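QdtA (Thermoanaerobacterium thermosaccharolyticum, PDB 4ZU5) belongs to the WxcM-like family of the cupin clan and holds thymidine in a pocket of its beta-sheet fold. Local coordinates at residues 54-58 against 111-115; 64-68 against 102-108; 71-75 against 128-133; 4-10 against 86-92. All blocks are in the same frame, centred on the assembly; numbering follows the deposited sequence.

In the fold
Contacts 1, 2 and 4 reach the same five-stranded sheet. Contact 4 pairs strand 5-9, one of its two outermost within the chain, with strand 87-91 by a regular ladder. Contact 1 is the most buried and lies nearest to thymidine. It touches contact 4 through His57 with Tyr90 and Gln58 with Ile91. Contacts 1 and 2 use strand 107-112, on opposite sides of the chain's centre. Contact 2 is partly buried, with an apolar inner side and a polar turn. Contact 3, partly buried and with its centre farthest from the chain's, shares strand 67-73 with contact 2 and joins the helix to it by packing. Leu71 of that strand, not touching the helix segment, packs on contact 4.

Contact 1. Residues 54-58 against 111-115; sequences KKLHQ and LASEY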
loop_
_atom_site.group_PDB
_atom_site.type_symbol
_atom_site.label_atom_id
_atom_site.label_comp_id
_atom_site.label_asym_id
_atom_site.label_seq_id
_atom_site.Cartn_x
_atom_site.Cartn_y
_atom_site.Cartn_z
ATOM N N LYS A 54 15.608 13.129 -8.271
ATOM C CA LYS A 54 15.698 13.590 -9.667
ATOM C C LYS A 54 14.855 12.768 -10.651
ATOM O O LYS A 54 14.403 13.281 -11.670
ATOM C CB LYS A 54 17.144 13.591 -10.185
ATOM C CG LYS A 54 18.193 14.313 -9.338
ATOM C CD LYS A 54 18.937 13.401 -8.338
ATOM C CE LYS A 54 20.273 12.830 -8.822
ATOM N NZ LYS A 54 21.374 13.834 -8.693
ATOM N N LYS A 55 14.682 11.478 -10.410
ATOM C CA LYS A 55 14.091 10.619 -11.456
ATOM C C LYS A 55 12.835 9.836 -10.995
ATOM O O LYS A 55 12.117 9.266 -11.791
ATOM C CB LYS A 55 15.158 9.620 -11.929
ATOM C CG LYS A 55 16.173 10.282 -12.866
ATOM C CD LYS A 55 17.561 9.660 -12.881
ATOM C CE LYS A 55 17.541 8.186 -12.500
ATOM N NZ LYS A 55 18.816 7.507 -12.889
ATOM N N LEU A 56 12.632 9.753 -9.709
ATOM C CA LEU A 56 11.585 8.966 -9.103
ATOM C C LEU A 56 10.220 9.676 -9.172
ATOM O O LEU A 56 10.126 10.877 -8.960
ATOM C CB LEU A 56 11.970 8.724 -7.652
ATOM C CG LEU A 56 11.052 7.806 -6.855
ATOM C CD1 LEU A 56 11.080 6.407 -7.466
ATOM C CD2 LEU A 56 11.408 7.724 -5.385
ATOM N N HIS A 57 9.154 8.889 -9.358
ATOM C CA HIS A 57 7.789 9.400 -9.334
ATOM C C HIS A 57 7.152 8.569 -8.232
ATOM O O HIS A 57 7.487 7.397 -8.075
ATOM C CB HIS A 57 7.097 9.221 -10.697
ATOM C CG HIS A 57 7.716 10.014 -11.807
ATOM N ND1 HIS A 57 7.178 11.185 -12.302
ATOM C CD2 HIS A 57 8.805 9.757 -12.568
ATOM C CE1 HIS A 57 7.976 11.672 -13.243
ATOM N NE2 HIS A 57 8.978 10.827 -13.408
ATOM N N GLN A 58 6.321 9.215 -7.420
ATOM C CA GLN A 58 5.711 8.609 -6.259
ATOM C C GLN A 58 4.285 9.082 -6.158
ATOM O O GLN A 58 3.955 10.184 -6.628
ATOM C CB GLN A 58 6.425 9.169 -5.028
ATOM C CG GLN A 58 7.837 8.666 -4.864
ATOM C CD GLN A 58 8.347 8.958 -3.451
ATOM O OE1 GLN A 58 8.031 9.979 -2.852
ATOM N NE2 GLN A 58 9.090 8.025 -2.904
ATOM N N LEU A 111 3.642 4.621 -3.135
ATOM C CA LEU A 111 3.919 3.832 -4.312
ATOM C C LEU A 111 5.002 4.540 -5.132
ATOM O O LEU A 111 4.958 5.740 -5.285
ATOM C CB LEU A 111 2.673 3.716 -5.183
ATOM C CG LEU A 111 1.373 3.430 -4.440
ATOM C CD1 LEU A 111 0.161 3.464 -5.373
ATOM C CD2 LEU A 111 1.433 2.160 -3.636
ATOM N N ALA A 112 5.988 3.816 -5.642
ATOM C CA ALA A 112 7.192 4.383 -6.211
ATOM C C ALA A 112 7.466 3.720 -7.533
ATOM O O ALA A 112 7.286 2.506 -7.665
ATOM C CB ALA A 112 8.378 4.172 -5.280
ATOM N N SER A 113 7.916 4.530 -8.484
ATOM C CA SER A 113 8.179 4.109 -9.871
ATOM C C SER A 113 9.529 3.378 -10.094
ATOM O O SER A 113 9.741 2.838 -11.175
ATOM C CB SER A 113 8.116 5.319 -10.822
ATOM O OG SER A 113 9.232 6.180 -10.696
ATOM N N GLU A 114 10.400 3.369 -9.103
ATOM C CA GLU A 114 11.656 2.661 -9.207
ATOM C C GLU A 114 12.053 2.000 -7.937
ATOM O O GLU A 114 11.675 2.385 -6.848
ATOM C CB GLU A 114 12.785 3.620 -9.586
ATOM C CG GLU A 114 12.566 4.345 -10.887
ATOM C CD GLU A 114 12.624 3.451 -12.106
ATOM O OE1 GLU A 114 13.021 2.253 -12.008
ATOM O OE2 GLU A 114 12.251 3.999 -13.163
ATOM N N TYR A 115 12.883 0.967 -8.061
ATOM C CA TYR A 115 13.557 0.475 -6.854
ATOM C C TYR A 115 14.409 1.559 -6.222
ATOM O O TYR A 115 14.878 2.459 -6.904
ATOM C CB TYR A 115 14.472 -0.727 -7.169
ATOM C CG TYR A 115 13.752 -1.847 -7.908
ATOM C CD1 TYR A 115 13.778 -1.917 -9.304
ATOM C CD2 TYR A 115 13.018 -2.810 -7.211
ATOM C CE1 TYR A 115 13.102 -2.921 -9.992
ATOM C CE2 TYR A 115 12.362 -3.838 -7.876
ATOM C CZ TYR A 115 12.400 -3.892 -9.266
ATOM O OH TYR A 115 11.753 -4.907 -9.952
#
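Ser113 points its side chain at His57, where the chain of residues 54-57 is about to enter strand 58-64. Its CB lies 3.5 Å from His57 O. From there chi1 of 73° turns OG back toward the backbone N of His57, which donates a hydrogen bond to it over 3.0 Å. Ser113 N in turn gives its hydrogen to His57 O at 2.9 Å. The serine therefore grips the backbone of one residue at both its N and its O. OG also sits near the plane of the imidazole of His57, at the ring edge, and His57 ND1 is hydrogen-bonded to Tyr90 OH. Leu56 brings CD1 to the backbone just after Ser113. This methyl is 3.5 Å from Glu114 N and 4.1 Å from Ala112 CB. Gln58 and Ala112 form an antiparallel non-hydrogen-bonded pair, with CA atoms 4.5 Å apart and both side chains on one face. On that face Gln58 holds Arg97 and Tyr37 by its amide, and its side chain is about 7 Å from thymidine. Glu114 O accepts a bond from Arg35, a residue of the thymidine pocket. The arrangement is the end of an antiparallel strand pair beside the ligand pocket of a cupin fold.

Contact 2. Residues 64-68 against 102-108; sequences NGSVK and FTEGCVL
Val67 sets its CG2 methyl squarely over the ring of Phe102. The methyl is 3.5 Å from the ring centroid and only 4° off the ring normal, a CH-pi contact over the face. The two side chains lie side by side and point the same way. Chi1 of 57° puts CG2 anti to the backbone N of Val67 and turns CG1 toward Leu108, whose CD1 is 4.3 Å from it. Cys106 SG fills in beside Val67 CB at 3.8 Å. Further out the contacts become polar. Ser66 O receives the hydrogen of Thr103 N over 3.0 Å. Ser66 N donates to Thr103 OG1 at 3.1 Å, so the threonine meets both backbone polar groups of Ser66. At the outer edge Asn64 ND2 bonds to Gly105 O at 2.9 Å. The oxygen is in the amide plane of Asn64, but the donor stands above the carbonyl plane of Gly105. Asn64 also packs on Asn64 of the second subunit. Residues 103-106 form a type II beta turn, closed by Cys106 N to Thr103 O. Here two links lie together, 58-64 to 67-73 and 96-100 to 107-112, each passing between the two five-stranded sheets of the cupin fold.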
loop_
_atom_site.group_PDB
_atom_site.type_symbol
_atom_site.label_atom_id
_atom_site.label_comp_id
_atom_site.label_asym_id
_atom_site.label_seq_id
_atom_site.Cartn_x
_atom_site.Cartn_y
_atom_site.Cartn_z
ATOM N N ASN A 64 -5.274 5.804 6.794
ATOM C CA ASN A 64 -5.979 5.913 8.066
ATOM C C ASN A 64 -5.439 7.155 8.780
ATOM O O ASN A 64 -4.243 7.492 8.689
ATOM C CB ASN A 64 -5.715 4.713 8.957
ATOM C CG ASN A 64 -6.637 4.698 10.158
ATOM O OD1 ASN A 64 -7.872 4.788 10.045
ATOM N ND2 ASN A 64 -6.030 4.618 11.317
ATOM N N GLY A 65 -6.354 7.877 9.411
ATOM C CA GLY A 65 -5.996 9.119 10.088
ATOM C C GLY A 65 -5.699 10.237 9.107
ATOM O O GLY A 65 -6.339 10.342 8.062
ATOM N N SER A 66 -4.748 11.075 9.498
ATOM C CA SER A 66 -4.366 12.241 8.743
ATOM C C SER A 66 -2.902 12.577 8.948
ATOM O O SER A 66 -2.292 12.229 9.978
ATOM C CB SER A 66 -5.276 13.401 9.192
ATOM O OG SER A 66 -4.452 14.509 9.468
ATOM N N VAL A 67 -2.300 13.215 7.929
ATOM C CA VAL A 67 -0.915 13.600 7.910
ATOM C C VAL A 67 -0.800 14.775 6.930
ATOM O O VAL A 67 -1.535 14.860 5.941
ATOM C CB VAL A 67 0.054 12.467 7.480
ATOM C CG1 VAL A 67 -0.324 11.931 6.093
ATOM C CG2 VAL A 67 1.502 12.915 7.488
ATOM N N LYS A 68 0.127 15.657 7.239
ATOM C CA LYS A 68 0.377 16.853 6.456
ATOM C C LYS A 68 1.678 16.750 5.697
ATOM O O LYS A 68 2.753 16.384 6.230
ATOM C CB LYS A 68 0.359 18.083 7.402
ATOM C CG LYS A 68 -1.041 18.517 7.824
ATOM C CD LYS A 68 -0.980 19.710 8.767
ATOM C CE LYS A 68 -2.312 19.950 9.434
ATOM N NZ LYS A 68 -2.493 18.957 10.516
ATOM N N PHE A 102 1.346 13.641 11.925
ATOM C CA PHE A 102 0.769 12.322 11.828
ATOM C C PHE A 102 -0.168 12.121 13.020
ATOM O O PHE A 102 0.276 12.250 14.154
ATOM C CB PHE A 102 1.897 11.299 11.909
ATOM C CG PHE A 102 2.746 11.195 10.691
ATOM C CD1 PHE A 102 3.805 12.052 10.473
ATOM C CD2 PHE A 102 2.551 10.136 9.787
ATOM C CE1 PHE A 102 4.648 11.891 9.372
ATOM C CE2 PHE A 102 3.364 9.984 8.675
ATOM C CZ PHE A 102 4.430 10.856 8.469
ATOM N N THR A 103 -1.439 11.838 12.778
ATOM C CA THR A 103 -2.342 11.468 13.852
ATOM C C THR A 103 -2.094 10.067 14.409
ATOM O O THR A 103 -1.308 9.273 13.861
ATOM C CB THR A 103 -3.804 11.602 13.434
ATOM O OG1 THR A 103 -4.150 10.616 12.456
ATOM C CG2 THR A 103 -4.080 12.982 12.895
ATOM N N GLU A 104 -2.719 9.787 15.551
ATOM C CA GLU A 104 -2.572 8.494 16.223
ATOM C C GLU A 104 -3.253 7.487 15.319
ATOM O O GLU A 104 -4.361 7.737 14.864
ATOM C CB GLU A 104 -3.254 8.510 17.606
ATOM C CG GLU A 104 -3.405 7.161 18.314
ATOM C CD GLU A 104 -2.082 6.598 18.799
ATOM O OE1 GLU A 104 -1.062 7.303 18.880
ATOM O OE2 GLU A 104 -2.056 5.413 19.146
ATOM N N GLY A 105 -2.556 6.400 14.989
ATOM C CA GLY A 105 -3.096 5.381 14.075
ATOM C C GLY A 105 -2.819 5.687 12.596
ATOM O O GLY A 105 -3.198 4.916 11.731
ATOM N N CYS A 106 -2.142 6.792 12.283
ATOM C CA CYS A 106 -1.940 7.165 10.868
ATOM C C CYS A 106 -1.126 6.114 10.124
ATOM O O CYS A 106 -0.156 5.569 10.648
ATOM C CB CYS A 106 -1.193 8.475 10.770
ATOM S SG CYS A 106 -1.040 9.148 9.087
ATOM N N VAL A 107 -1.453 5.937 8.854
ATOM C CA VAL A 107 -0.727 5.034 7.978
ATOM C C VAL A 107 -0.543 5.773 6.661
ATOM O O VAL A 107 -1.547 6.144 6.049
ATOM C CB VAL A 107 -1.570 3.812 7.612
ATOM C CG1 VAL A 107 -0.876 3.024 6.542
ATOM C CG2 VAL A 107 -1.882 2.937 8.815
ATOM N N LEU A 108 0.692 6.016 6.291
ATOM C CA LEU A 108 1.025 6.678 5.009
ATOM C C LEU A 108 1.643 5.602 4.089
ATOM O O LEU A 108 2.679 5.024 4.444
ATOM C CB LEU A 108 2.080 7.719 5.295
ATOM C CG LEU A 108 2.524 8.580 4.095
ATOM C CD1 LEU A 108 1.334 9.122 3.321
ATOM C CD2 LEU A 108 3.512 9.690 4.439
#

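Contact 3. Residues 71-75 against 128-133; sequences LKIPD and YIDEAK
Pro74 and Lys133 bring the end of strand 67-73 and the helix 125-136 closest, with CA atoms 6.3 Å apart. No hydrogen bond of the two segments crosses the gap, so the contact is one of packing. The proline ring does most of the touching. Its CD is 3.7 Å from the methyl of Ala132, and CG is nearly as close to the same methyl. The ring thus rests on the small side chain of the helix. Its CB and CG also reach Lys133 CG, each at 4.1 Å, at the base of the lysine. Beyond CG the lysine chain is extended and leads away from the proline.

Tyr128 lies one helical turn before Ala132, and Ala132 N bonds to its carbonyl O. The two side chains therefore come off the same side of the helix. Together they set the C-terminal helix against the end of one strand of the second five-stranded sheet of the cupin fold. Chi1 of 165° carries the tyrosine ring out from the helix toward the strand. Its OH ends 3.3 Å from Ile73 CA, which sits at the ring edge near its plane. Ile73 CG2 is 3.8 Å from the same oxygen, and the two side chains cross at a slant. The hydroxyl also comes within 3.1 Å of Lys72 O. Its hydrogen-bond partner is Leu94 O, in the loop before strand 96-100. Farther along the helix, Phe136 touches both Ile73 and Pro74, while Tyr125, near the start of the helix, meets Lys72.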
loop_
_atom_site.group_PDB
_atom_site.type_symbol
_atom_site.label_atom_id
_atom_site.label_comp_id
_atom_site.label_asym_id
_atom_site.label_seq_id
_atom_site.Cartn_x
_atom_site.Cartn_y
_atom_site.Cartn_z
ATOM N N LEU A 71 5.208 20.491 0.769
ATOM C CA LEU A 71 5.841 20.406 -0.514
ATOM C C LEU A 71 6.497 21.742 -0.806
ATOM O O LEU A 71 5.892 22.803 -0.625
ATOM C CB LEU A 71 4.817 20.145 -1.624
ATOM C CG LEU A 71 3.913 18.952 -1.326
ATOM C CD1 LEU A 71 2.638 19.007 -2.159
ATOM C CD2 LEU A 71 4.706 17.709 -1.609
ATOM N N LYS A 72 7.707 21.680 -1.334
ATOM C CA LYS A 72 8.319 22.910 -1.763
ATOM C C LYS A 72 9.270 22.803 -2.930
ATOM O O LYS A 72 9.952 21.805 -3.146
ATOM C CB LYS A 72 8.942 23.591 -0.545
ATOM C CG LYS A 72 10.440 23.699 -0.492
ATOM C CD LYS A 72 10.816 23.780 0.979
ATOM C CE LYS A 72 11.202 25.193 1.397
ATOM N NZ LYS A 72 11.654 25.075 2.810
ATOM N N ILE A 73 9.276 23.867 -3.719
ATOM C CA ILE A 73 10.238 24.064 -4.751
ATOM C C ILE A 73 10.689 25.511 -4.515
ATOM O O ILE A 73 10.100 26.230 -3.704
ATOM C CB ILE A 73 9.599 23.909 -6.154
ATOM C CG1 ILE A 73 8.472 24.928 -6.410
ATOM C CG2 ILE A 73 8.978 22.531 -6.273
ATOM C CD1 ILE A 73 7.836 24.842 -7.795
ATOM N N PRO A 74 11.648 25.965 -5.303
ATOM C CA PRO A 74 12.124 27.316 -5.034
ATOM C C PRO A 74 10.990 28.335 -5.115
ATOM O O PRO A 74 10.163 28.302 -6.036
ATOM C CB PRO A 74 13.185 27.517 -6.113
ATOM C CG PRO A 74 13.706 26.137 -6.334
ATOM C CD PRO A 74 12.461 25.295 -6.325
ATOM N N ASP A 75 10.901 29.154 -4.070
ATOM C CA ASP A 75 9.976 30.272 -4.020
ATOM C C ASP A 75 8.555 29.807 -3.784
ATOM O O ASP A 75 7.671 30.632 -3.686
ATOM C CB ASP A 75 10.032 31.090 -5.321
ATOM C CG ASP A 75 11.387 31.792 -5.534
ATOM O OD1 ASP A 75 12.050 32.126 -4.529
ATOM O OD2 ASP A 75 11.781 32.021 -6.706
ATOM N N TYR A 128 19.760 20.286 -3.452
ATOM C CA TYR A 128 18.408 20.271 -3.952
ATOM C C TYR A 128 18.131 21.616 -4.601
ATOM O O TYR A 128 17.781 21.704 -5.766
ATOM C CB TYR A 128 17.357 20.007 -2.863
ATOM C CG TYR A 128 15.996 20.361 -3.346
ATOM C CD1 TYR A 128 15.370 19.587 -4.309
ATOM C CD2 TYR A 128 15.391 21.537 -2.974
ATOM C CE1 TYR A 128 14.185 19.984 -4.876
ATOM C CE2 TYR A 128 14.194 21.933 -3.528
ATOM C CZ TYR A 128 13.576 21.134 -4.470
ATOM O OH TYR A 128 12.400 21.588 -5.017
ATOM N N ILE A 129 18.281 22.683 -3.822
ATOM C CA ILE A 129 17.936 24.016 -4.291
ATOM C C ILE A 129 18.683 24.410 -5.544
ATOM O O ILE A 129 18.101 25.019 -6.425
ATOM C CB ILE A 129 18.205 25.086 -3.198
ATOM C CG1 ILE A 129 17.262 24.878 -2.005
ATOM C CG2 ILE A 129 18.010 26.497 -3.737
ATOM C CD1 ILE A 129 15.804 25.186 -2.302
ATOM N N ASP A 130 19.965 24.109 -5.607
ATOM C CA ASP A 130 20.722 24.403 -6.800
ATOM C C ASP A 130 20.096 23.702 -7.986
ATOM O O ASP A 130 19.854 24.345 -8.989
ATOM C CB ASP A 130 22.166 23.941 -6.676
ATOM C CG ASP A 130 23.018 24.946 -5.903
ATOM O OD1 ASP A 130 22.655 26.148 -5.825
ATOM O OD2 ASP A 130 24.049 24.503 -5.368
ATOM N N GLU A 131 19.937 22.385 -7.894
ATOM C CA GLU A 131 19.330 21.617 -9.012
ATOM C C GLU A 131 17.932 22.142 -9.360
ATOM O O GLU A 131 17.569 22.292 -10.519
ATOM C CB GLU A 131 19.209 20.129 -8.664
ATOM C CG GLU A 131 20.506 19.356 -8.516
ATOM C CD GLU A 131 21.486 19.630 -9.644
ATOM O OE1 GLU A 131 21.444 18.848 -10.618
ATOM O OE2 GLU A 131 22.252 20.635 -9.571
ATOM N N ALA A 132 17.117 22.405 -8.351
ATOM C CA ALA A 132 15.758 22.825 -8.618
ATOM C C ALA A 132 15.677 24.224 -9.194
ATOM O O ALA A 132 14.786 24.529 -9.980
ATOM C CB ALA A 132 14.934 22.730 -7.340
ATOM N N LYS A 133 16.574 25.119 -8.806
ATOM C CA LYS A 133 16.581 26.444 -9.426
ATOM C C LYS A 133 16.858 26.355 -10.923
ATOM O O LYS A 133 16.277 27.102 -11.691
ATOM C CB LYS A 133 17.583 27.399 -8.749
ATOM C CG LYS A 133 16.989 28.168 -7.572
ATOM C CD LYS A 133 18.056 28.731 -6.649
ATOM C CE LYS A 133 17.538 29.752 -5.641
ATOM N NZ LYS A 133 18.640 30.039 -4.648
#

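Contact 4. Residues 4-10 against 86-92; sequences NVALIKF and SVGLYIG
Leu7 reaches across the strand pair and lays CD2 against two side chains of strand 87-91. That methyl is 3.8 Å from Val87 CG1 and 3.9 Å from Leu89 CD1. Leu89 CD1 also meets Val5 CG1 at 3.7 Å, so it touches both Val5 and Leu7. These side chains share one face of the sheet with Lys9 and Ile91. Lys9 bends at chi2 (80°) and at chi4 (68°), passing Val87 with its CD. The bends let NZ donate hydrogen bonds to Ser86 OG (3.1 Å) and Phe10 O (3.0 Å). Ser86 OG has a further partner in Asp84.

The other face carries Ala6, Ile8 and Tyr90. Ile8 CD1 packs on Tyr90 CB. The tyrosine ring turns an edge to Ala6 N, and Gly92 N stands 3.7 Å above one face, offset toward the rim. Tyr90 OH is hydrogen-bonded to His57 ND1. Phe10 comes obliquely to Gly88, with CE1 3.6 Å from its N. Gly88 has no side chain, and the Phe10 ring lies where one would project from that face.

The backbones form a regular antiparallel ladder, and the N-to-C directions of the segments 5-9 and 87-91 are 154° apart. Strand 5-9 is outermost in this sheet within the chain, while strand 87-91 pairs on its other side with strand 58-64. Val5, Leu89 and Ile91 pack on strand 67-73 of the second sheet. Phe10 rests on Thr21 and Ile23 of strand 18-24 and on Tyr38 of the second subunit.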
loop_
_atom_site.group_PDB
_atom_site.type_symbol
_atom_site.label_atom_id
_atom_site.label_comp_id
_atom_site.label_asym_id
_atom_site.label_seq_id
_atom_site.Cartn_x
_atom_site.Cartn_y
_atom_site.Cartn_z
ATOM N N ASN A 4 4.741 19.791 -10.691
ATOM C CA ASN A 4 5.203 18.420 -10.512
ATOM C C ASN A 4 4.482 17.712 -9.367
ATOM O O ASN A 4 4.995 16.750 -8.769
ATOM C CB ASN A 4 6.722 18.316 -10.373
ATOM C CG ASN A 4 7.474 18.806 -11.611
ATOM O OD1 ASN A 4 6.904 19.361 -12.590
ATOM N ND2 ASN A 4 8.769 18.560 -11.597
ATOM N N VAL A 5 3.277 18.170 -9.106
ATOM C CA VAL A 5 2.447 17.635 -8.044
ATOM C C VAL A 5 1.003 17.561 -8.486
ATOM O O VAL A 5 0.551 18.458 -9.187
ATOM C CB VAL A 5 2.585 18.540 -6.792
ATOM C CG1 VAL A 5 1.649 18.096 -5.683
ATOM C CG2 VAL A 5 4.007 18.463 -6.286
ATOM N N ALA A 6 0.245 16.555 -8.037
ATOM C CA ALA A 6 -1.186 16.487 -8.312
ATOM C C ALA A 6 -1.852 15.652 -7.250
ATOM O O ALA A 6 -1.240 14.770 -6.665
ATOM C CB ALA A 6 -1.520 15.869 -9.654
ATOM N N LEU A 7 -3.133 15.929 -7.119
ATOM C CA LEU A 7 -4.058 15.055 -6.427
ATOM C C LEU A 7 -4.745 14.153 -7.403
ATOM O O LEU A 7 -5.460 14.587 -8.331
ATOM C CB LEU A 7 -5.056 15.882 -5.637
ATOM C CG LEU A 7 -4.402 16.569 -4.455
ATOM C CD1 LEU A 7 -5.397 17.614 -3.961
ATOM C CD2 LEU A 7 -4.022 15.640 -3.324
ATOM N N ILE A 8 -4.670 12.871 -7.111
ATOM C CA ILE A 8 -5.258 11.865 -7.943
ATOM C C ILE A 8 -6.386 11.159 -7.202
ATOM O O ILE A 8 -6.244 10.827 -6.028
ATOM C CB ILE A 8 -4.214 10.821 -8.300
ATOM C CG1 ILE A 8 -3.210 11.372 -9.301
ATOM C CG2 ILE A 8 -4.895 9.645 -8.989
ATOM C CD1 ILE A 8 -2.128 10.300 -9.489
ATOM N N LYS A 9 -7.501 10.965 -7.873
ATOM C CA LYS A 9 -8.660 10.387 -7.223
ATOM C C LYS A 9 -8.801 8.963 -7.679
ATOM O O LYS A 9 -8.755 8.651 -8.854
ATOM C CB LYS A 9 -9.938 11.211 -7.518
ATOM C CG LYS A 9 -11.228 10.667 -6.897
ATOM C CD LYS A 9 -11.263 11.086 -5.436
ATOM C CE LYS A 9 -12.584 10.767 -4.775
ATOM N NZ LYS A 9 -12.707 9.306 -4.689
ATOM N N PHE A 10 -8.947 8.071 -6.717
ATOM C CA PHE A 10 -9.140 6.660 -6.963
ATOM C C PHE A 10 -10.609 6.282 -6.742
ATOM O O PHE A 10 -11.356 7.043 -6.143
ATOM C CB PHE A 10 -8.215 5.871 -6.014
ATOM C CG PHE A 10 -6.765 6.207 -6.182
ATOM C CD1 PHE A 10 -5.998 6.606 -5.099
ATOM C CD2 PHE A 10 -6.170 6.145 -7.413
ATOM C CE1 PHE A 10 -4.650 6.914 -5.245
ATOM C CE2 PHE A 10 -4.834 6.478 -7.591
ATOM C CZ PHE A 10 -4.070 6.864 -6.510
ATOM N N SER A 86 -8.967 7.385 -0.653
ATOM C CA SER A 86 -9.209 7.338 -2.101
ATOM C C SER A 86 -8.578 8.458 -2.857
ATOM O O SER A 86 -8.896 8.637 -4.051
ATOM C CB SER A 86 -10.711 7.393 -2.395
ATOM O OG SER A 86 -11.264 8.634 -1.980
ATOM N N VAL A 87 -7.724 9.213 -2.198
ATOM C CA VAL A 87 -6.996 10.335 -2.822
ATOM C C VAL A 87 -5.489 10.139 -2.665
ATOM O O VAL A 87 -4.973 9.933 -1.564
ATOM C CB VAL A 87 -7.400 11.679 -2.209
ATOM C CG1 VAL A 87 -6.514 12.824 -2.667
ATOM C CG2 VAL A 87 -8.860 11.961 -2.542
ATOM N N GLY A 88 -4.771 10.184 -3.783
ATOM C CA GLY A 88 -3.317 10.095 -3.754
ATOM C C GLY A 88 -2.665 11.417 -4.121
ATOM O O GLY A 88 -3.207 12.177 -4.954
ATOM N N LEU A 89 -1.478 11.627 -3.573
ATOM C CA LEU A 89 -0.671 12.809 -3.887
ATOM C C LEU A 89 0.486 12.335 -4.738
ATOM O O LEU A 89 1.429 11.696 -4.266
ATOM C CB LEU A 89 -0.207 13.520 -2.613
ATOM C CG LEU A 89 0.683 14.752 -2.807
ATOM C CD1 LEU A 89 -0.175 15.850 -3.374
ATOM C CD2 LEU A 89 1.240 15.146 -1.457
ATOM N N TYR A 90 0.418 12.702 -6.006
ATOM C CA TYR A 90 1.516 12.448 -6.936
ATOM C C TYR A 90 2.558 13.503 -6.765
ATOM O O TYR A 90 2.267 14.710 -6.774
ATOM C CB TYR A 90 1.015 12.553 -8.373
ATOM C CG TYR A 90 2.109 12.592 -9.426
ATOM C CD1 TYR A 90 2.889 11.489 -9.706
ATOM C CD2 TYR A 90 2.430 13.765 -10.067
ATOM C CE1 TYR A 90 3.968 11.584 -10.584
ATOM C CE2 TYR A 90 3.482 13.856 -10.957
ATOM C CZ TYR A 90 4.238 12.750 -11.245
ATOM O OH TYR A 90 5.285 12.900 -12.168
ATOM N N ILE A 91 3.790 13.041 -6.664
ATOM C CA ILE A 91 4.927 13.935 -6.555
ATOM C C ILE A 91 5.982 13.510 -7.532
ATOM O O ILE A 91 6.575 12.472 -7.392
ATOM C CB ILE A 91 5.562 13.946 -5.141
ATOM C CG1 ILE A 91 4.519 14.313 -4.099
ATOM C CG2 ILE A 91 6.732 14.930 -5.087
ATOM C CD1 ILE A 91 4.979 14.118 -2.663
ATOM N N GLY A 92 6.260 14.383 -8.482
ATOM C CA GLY A 92 7.295 14.183 -9.445
ATOM C C GLY A 92 8.679 14.657 -9.039
ATOM O O GLY A 92 8.929 14.873 -7.875
#